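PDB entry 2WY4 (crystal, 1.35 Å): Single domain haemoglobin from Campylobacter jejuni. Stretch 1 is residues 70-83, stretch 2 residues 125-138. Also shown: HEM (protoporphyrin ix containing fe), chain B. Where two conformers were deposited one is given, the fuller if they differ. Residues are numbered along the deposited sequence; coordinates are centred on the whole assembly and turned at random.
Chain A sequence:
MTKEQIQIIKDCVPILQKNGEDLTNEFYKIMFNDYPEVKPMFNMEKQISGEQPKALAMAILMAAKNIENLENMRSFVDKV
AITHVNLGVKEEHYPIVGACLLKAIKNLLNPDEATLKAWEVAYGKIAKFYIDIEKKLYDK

Stretch 1, residues 70-83: LENMRSFVDKVAIT
Stretch 2 125-138: KIAKFYIDIEKKLY

Two segments far apart in sequence pack without a single hydrogen bond between them, burying 730 Å². Residues 70-72 form a 3-10 turn, Met 73 takes the N-cap position, and helix 74-83 follows. It crosses the regular helix 125-138 at -58°, with axes 9.5 Å apart at closest approach. In register, Leu 70 CA lies 7.2 Å from Phe 129 CA, Val 77 CA 6.7 Å from Tyr 130 CA, and Ala 81 CA 5.6 Å from Glu 134 CA; at this closest pair Ala 81 CB packs 3.6 Å from Glu 134 CG.

Phe 129 (chi1 t, chi2 73°) has the most area covered, 117 Å². Leu 70 (m, t) lays CB over its face, 4.0 Å from the ring centroid, while Val 77 CG2 meets the ring edge at Phe 129 CE2, 3.9 Å away. Arg 74 NE donates to Glu 71 OE1 at 2.8 Å in a salt bridge, and Phe 129 CZ and Ile 133 CD1 lie over one guanidinium face.

Tyr 130 (chi1 m, chi2 73°) is sandwiched: Val 77 (t) sets CG1 3.8 Å from its ring centroid, and the heme vinyl carbon CBB covers the opposite face. Val 80 CG1 closes the edge, 3.8 Å from Tyr 130 CE2. Val 77, Ala 81 and Tyr 130 are buried; apolar side chains suit a contact without hydrogen bonds across it.

Ile 133 (m, t) is the knob, seated among Arg 74, Val 77, Asp 78 and Ala 81; its CD1 lies 3.7 Å from Val 77 CG1.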

# COMPACT_ATOMS: atom_id res chain seq x y z
N LEU A 70 7.54 -1.39 -12.32
CA LEU A 70 7.81 -1.42 -10.89
C LEU A 70 9.28 -1.65 -10.56
O LEU A 70 9.70 -1.39 -9.44
CB LEU A 70 6.90 -2.43 -10.18
CG LEU A 70 5.40 -2.13 -10.23
CD1 LEU A 70 4.63 -3.26 -9.55
CD2 LEU A 70 5.06 -0.79 -9.59
N GLU A 71 10.07 -2.11 -11.54
CA GLU A 71 11.51 -2.26 -11.31
C GLU A 71 12.14 -0.95 -10.93
O GLU A 71 13.19 -0.96 -10.32
CB GLU A 71 12.22 -2.77 -12.57
CG GLU A 71 11.95 -4.22 -12.85
CD GLU A 71 12.48 -5.12 -11.76
OE1 GLU A 71 13.44 -4.72 -11.05
OE2 GLU A 71 11.94 -6.24 -11.60
N ASN A 72 11.55 0.18 -11.35
CA ASN A 72 12.10 1.50 -11.03
C ASN A 72 11.83 1.93 -9.63
O ASN A 72 12.13 3.07 -9.28
CB ASN A 72 11.61 2.57 -11.99
CG ASN A 72 12.25 2.45 -13.34
OD1 ASN A 72 13.31 1.83 -13.47
ND2 ASN A 72 11.61 3.02 -14.38
N MET A 73 11.27 1.04 -8.81
CA MET A 73 11.21 1.30 -7.38
C MET A 73 11.89 0.19 -6.60
O MET A 73 11.74 0.12 -5.38
CB MET A 73 9.81 1.56 -6.85
CG MET A 73 8.90 0.37 -6.89
SD MET A 73 7.28 0.81 -6.22
CE MET A 73 6.44 -0.74 -6.14
N ARG A 74 12.71 -0.61 -7.27
CA ARG A 74 13.37 -1.73 -6.60
C ARG A 74 14.23 -1.29 -5.40
O ARG A 74 14.18 -1.91 -4.31
CB ARG A 74 14.19 -2.55 -7.58
CG ARG A 74 14.88 -3.76 -6.94
CD ARG A 74 15.52 -4.69 -7.93
NE ARG A 74 14.49 -5.50 -8.55
CZ ARG A 74 13.98 -6.60 -8.01
NH1 ARG A 74 14.41 -7.04 -6.83
NH2 ARG A 74 13.03 -7.25 -8.66
N SER A 75 15.08 -0.29 -5.59
CA SER A 75 15.94 0.12 -4.47
C SER A 75 15.12 0.62 -3.27
O SER A 75 15.57 0.51 -2.14
CB SER A 75 16.99 1.16 -4.85
OG SER A 75 16.38 2.37 -5.22
N PHE A 76 13.89 1.08 -3.51
CA PHE A 76 13.02 1.52 -2.43
C PHE A 76 12.41 0.30 -1.73
O PHE A 76 12.46 0.13 -0.52
CB PHE A 76 11.89 2.43 -2.96
CG PHE A 76 10.88 2.79 -1.92
CD1 PHE A 76 11.19 3.68 -0.94
CD2 PHE A 76 9.62 2.21 -1.91
CE1 PHE A 76 10.30 3.99 0.04
CE2 PHE A 76 8.71 2.55 -0.94
CZ PHE A 76 9.05 3.43 0.05
N VAL A 77 11.82 -0.57 -2.53
CA VAL A 77 11.11 -1.70 -1.97
C VAL A 77 12.03 -2.65 -1.23
O VAL A 77 11.66 -3.21 -0.20
CB VAL A 77 10.32 -2.43 -3.06
CG1 VAL A 77 9.73 -3.76 -2.55
CG2 VAL A 77 9.21 -1.55 -3.56
N ASP A 78 13.25 -2.79 -1.74
CA ASP A 78 14.28 -3.60 -1.09
C ASP A 78 14.44 -3.28 0.36
O ASP A 78 14.75 -4.15 1.19
CB ASP A 78 15.68 -3.29 -1.67
CG ASP A 78 15.99 -4.10 -2.84
OD1 ASP A 78 15.18 -5.02 -3.12
OD2 ASP A 78 17.00 -3.92 -3.53
N LYS A 79 14.32 -1.99 0.66
CA LYS A 79 14.50 -1.53 2.03
C LYS A 79 13.27 -1.76 2.86
O LYS A 79 13.38 -2.14 4.04
CB LYS A 79 14.87 -0.06 2.06
CG LYS A 79 16.04 0.30 1.19
CD LYS A 79 17.18 -0.68 1.35
CE LYS A 79 18.35 -0.33 0.45
NZ LYS A 79 18.05 -0.50 -1.03
N VAL A 80 12.09 -1.53 2.28
CA VAL A 80 10.86 -1.78 3.02
C VAL A 80 10.77 -3.29 3.34
O VAL A 80 10.37 -3.66 4.43
CB VAL A 80 9.61 -1.39 2.23
CG1 VAL A 80 8.38 -1.74 3.02
CG2 VAL A 80 9.63 0.11 1.88
N ALA A 81 11.20 -4.14 2.41
CA ALA A 81 11.17 -5.58 2.61
C ALA A 81 11.87 -6.01 3.90
O ALA A 81 11.50 -7.03 4.49
CB ALA A 81 11.81 -6.22 1.47
N ILE A 82 12.90 -5.28 4.32
CA ILE A 82 13.61 -5.66 5.52
C ILE A 82 12.69 -5.53 6.72
O ILE A 82 12.63 -6.40 7.60
CB ILE A 82 14.83 -4.77 5.71
CG1 ILE A 82 15.84 -5.02 4.59
CG2 ILE A 82 15.48 -5.00 7.07
CD1 ILE A 82 16.90 -3.91 4.53
N THR A 83 11.92 -4.46 6.75
CA THR A 83 10.99 -4.27 7.85
C THR A 83 9.92 -5.35 7.85
O THR A 83 9.65 -5.99 8.86
CB THR A 83 10.31 -2.91 7.70
OG1 THR A 83 11.30 -1.89 7.92
CG2 THR A 83 9.22 -2.70 8.74
N LYS A 125 -0.59 -5.95 -8.69
CA LYS A 125 0.75 -5.91 -9.24
C LYS A 125 1.80 -5.43 -8.23
O LYS A 125 2.90 -5.97 -8.16
CB LYS A 125 0.77 -5.00 -10.46
CG LYS A 125 -0.01 -5.56 -11.64
CD LYS A 125 -0.13 -4.55 -12.74
CE LYS A 125 -0.92 -5.08 -13.94
NZ LYS A 125 -0.73 -4.22 -15.13
N ILE A 126 1.45 -4.43 -7.44
CA ILE A 126 2.34 -3.85 -6.44
C ILE A 126 2.61 -4.89 -5.36
O ILE A 126 3.74 -5.15 -4.98
CB ILE A 126 1.67 -2.62 -5.86
CG1 ILE A 126 1.56 -1.52 -6.89
CG2 ILE A 126 2.47 -2.09 -4.68
CD1 ILE A 126 0.59 -0.43 -6.50
N ALA A 127 1.55 -5.56 -4.93
CA ALA A 127 1.69 -6.59 -3.94
C ALA A 127 2.62 -7.69 -4.41
O ALA A 127 3.44 -8.16 -3.65
CB ALA A 127 0.35 -7.16 -3.55
N LYS A 128 2.45 -8.12 -5.66
CA LYS A 128 3.30 -9.17 -6.19
C LYS A 128 4.77 -8.76 -6.17
O LYS A 128 5.64 -9.57 -5.87
CB LYS A 128 2.87 -9.52 -7.62
CG LYS A 128 3.83 -10.49 -8.31
CD LYS A 128 3.31 -10.84 -9.70
CE LYS A 128 3.93 -12.11 -10.24
NZ LYS A 128 5.39 -12.12 -10.15
N PHE A 129 5.04 -7.51 -6.53
CA PHE A 129 6.42 -7.01 -6.50
C PHE A 129 7.04 -7.10 -5.09
O PHE A 129 8.18 -7.56 -4.95
CB PHE A 129 6.45 -5.58 -7.02
CG PHE A 129 7.82 -5.06 -7.33
CD1 PHE A 129 8.52 -5.50 -8.43
CD2 PHE A 129 8.41 -4.13 -6.50
CE1 PHE A 129 9.77 -5.00 -8.72
CE2 PHE A 129 9.68 -3.65 -6.76
CZ PHE A 129 10.36 -4.09 -7.86
N TYR A 130 6.29 -6.68 -4.07
CA TYR A 130 6.77 -6.77 -2.70
C TYR A 130 6.91 -8.23 -2.26
O TYR A 130 7.95 -8.64 -1.70
CB TYR A 130 5.81 -6.08 -1.74
CG TYR A 130 6.00 -4.59 -1.57
CD1 TYR A 130 5.63 -3.71 -2.56
CD2 TYR A 130 6.55 -4.07 -0.39
CE1 TYR A 130 5.79 -2.35 -2.42
CE2 TYR A 130 6.73 -2.72 -0.25
CZ TYR A 130 6.37 -1.85 -1.25
OH TYR A 130 6.60 -0.51 -1.04
N ILE A 131 5.88 -9.03 -2.53
CA ILE A 131 5.89 -10.45 -2.14
C ILE A 131 7.10 -11.18 -2.69
O ILE A 131 7.76 -11.95 -1.98
CB ILE A 131 4.59 -11.14 -2.62
CG1 ILE A 131 3.38 -10.67 -1.80
CG2 ILE A 131 4.69 -12.66 -2.49
CD1 ILE A 131 2.02 -10.99 -2.45
N ASP A 132 7.40 -10.94 -3.96
CA ASP A 132 8.50 -11.68 -4.60
C ASP A 132 9.85 -11.33 -4.01
O ASP A 132 10.72 -12.20 -3.80
CB ASP A 132 8.53 -11.48 -6.13
CG ASP A 132 7.36 -12.18 -6.86
OD1 ASP A 132 6.63 -13.00 -6.25
OD2 ASP A 132 7.07 -11.91 -8.04
N ILE A 133 10.06 -10.05 -3.70
CA ILE A 133 11.30 -9.61 -3.08
C ILE A 133 11.42 -10.20 -1.66
O ILE A 133 12.49 -10.70 -1.27
CB ILE A 133 11.39 -8.05 -3.06
CG1 ILE A 133 11.73 -7.54 -4.45
CG2 ILE A 133 12.40 -7.52 -2.06
CD1 ILE A 133 11.68 -6.06 -4.62
N GLU A 134 10.32 -10.15 -0.91
CA GLU A 134 10.27 -10.68 0.43
C GLU A 134 10.44 -12.20 0.46
O GLU A 134 11.11 -12.74 1.34
CB GLU A 134 9.00 -10.18 1.13
CG GLU A 134 9.14 -8.69 1.45
CD GLU A 134 7.84 -7.96 1.74
OE1 GLU A 134 6.83 -8.62 2.07
OE2 GLU A 134 7.84 -6.70 1.67
N LYS A 135 9.86 -12.89 -0.51
CA LYS A 135 10.00 -14.34 -0.59
C LYS A 135 11.47 -14.70 -0.68
O LYS A 135 11.93 -15.63 -0.01
CB LYS A 135 9.23 -14.90 -1.79
CG LYS A 135 7.81 -15.29 -1.49
CD LYS A 135 7.12 -15.83 -2.74
CE LYS A 135 7.75 -17.13 -3.22
NZ LYS A 135 6.95 -17.76 -4.32
N LYS A 136 12.21 -13.97 -1.52
CA LYS A 136 13.65 -14.18 -1.63
C LYS A 136 14.32 -13.96 -0.30
O LYS A 136 15.20 -14.72 0.08
CB LYS A 136 14.28 -13.27 -2.69
CG LYS A 136 14.07 -13.74 -4.10
CD LYS A 136 15.02 -13.03 -5.06
CE LYS A 136 14.50 -13.06 -6.50
NZ LYS A 136 14.33 -14.43 -7.06
N LEU A 137 13.93 -12.92 0.43
CA LEU A 137 14.55 -12.68 1.74
C LEU A 137 14.30 -13.81 2.69
O LEU A 137 15.19 -14.23 3.42
CB LEU A 137 14.05 -11.38 2.38
CG LEU A 137 14.81 -10.16 1.95
CD1 LEU A 137 14.26 -8.96 2.74
CD2 LEU A 137 16.32 -10.31 2.16
N TYR A 138 13.08 -14.32 2.71
CA TYR A 138 12.76 -15.42 3.59
C TYR A 138 13.52 -16.69 3.20
O TYR A 138 13.90 -17.47 4.05
CB TYR A 138 11.27 -15.73 3.50
CG TYR A 138 10.37 -14.88 4.38
CD1 TYR A 138 10.47 -14.93 5.77
CD2 TYR A 138 9.41 -14.05 3.82
CE1 TYR A 138 9.65 -14.18 6.57
CE2 TYR A 138 8.56 -13.30 4.64
CZ TYR A 138 8.70 -13.36 6.00
OH TYR A 138 7.89 -12.63 6.83
CHA HEM B . 6.05 -0.86 7.39
CHB HEM B . 4.68 -0.12 2.84
CHC HEM B . 2.11 -4.19 2.99
CHD HEM B . 2.97 -4.57 7.75
C1A HEM B . 5.98 -0.35 6.15
C2A HEM B . 6.66 0.81 5.66
C3A HEM B . 6.27 1.04 4.39
C4A HEM B . 5.31 0.00 4.07
CMA HEM B . 6.77 2.17 3.47
CAA HEM B . 7.68 1.63 6.48
CBA HEM B . 8.92 0.81 6.82
CGA HEM B . 10.10 0.91 5.91
O1A HEM B . 10.16 1.86 5.08
O2A HEM B . 11.03 0.05 6.07
C1B HEM B . 3.84 -1.14 2.50
C2B HEM B . 3.24 -1.32 1.23
C3B HEM B . 2.53 -2.46 1.27
C4B HEM B . 2.66 -3.02 2.56
CMB HEM B . 3.34 -0.33 0.07
CAB HEM B . 1.65 -3.10 0.19
CBB HEM B . 2.04 -3.19 -1.07
C1C HEM B . 2.14 -4.71 4.26
C2C HEM B . 1.56 -5.91 4.76
C3C HEM B . 1.80 -5.96 6.05
C4C HEM B . 2.51 -4.79 6.46
CMC HEM B . 0.86 -6.96 3.88
CAC HEM B . 1.36 -7.08 6.98
CBC HEM B . 0.55 -6.79 8.01
C1D HEM B . 3.90 -3.59 8.06
C2D HEM B . 4.39 -3.40 9.37
C3D HEM B . 5.35 -2.27 9.31
C4D HEM B . 5.35 -1.89 7.93
CMD HEM B . 4.02 -4.21 10.59
CAD HEM B . 6.14 -1.63 10.43
CBD HEM B . 5.49 -0.29 10.78
CGD HEM B . 5.96 0.30 12.07
O1D HEM B . 5.10 0.74 12.84
O2D HEM B . 7.21 0.34 12.28
NA HEM B . 5.14 -0.84 5.17
NB HEM B . 3.49 -2.20 3.30
NC HEM B . 2.73 -4.03 5.33
ND HEM B . 4.47 -2.67 7.21
FE HEM B . 3.97 -2.44 5.25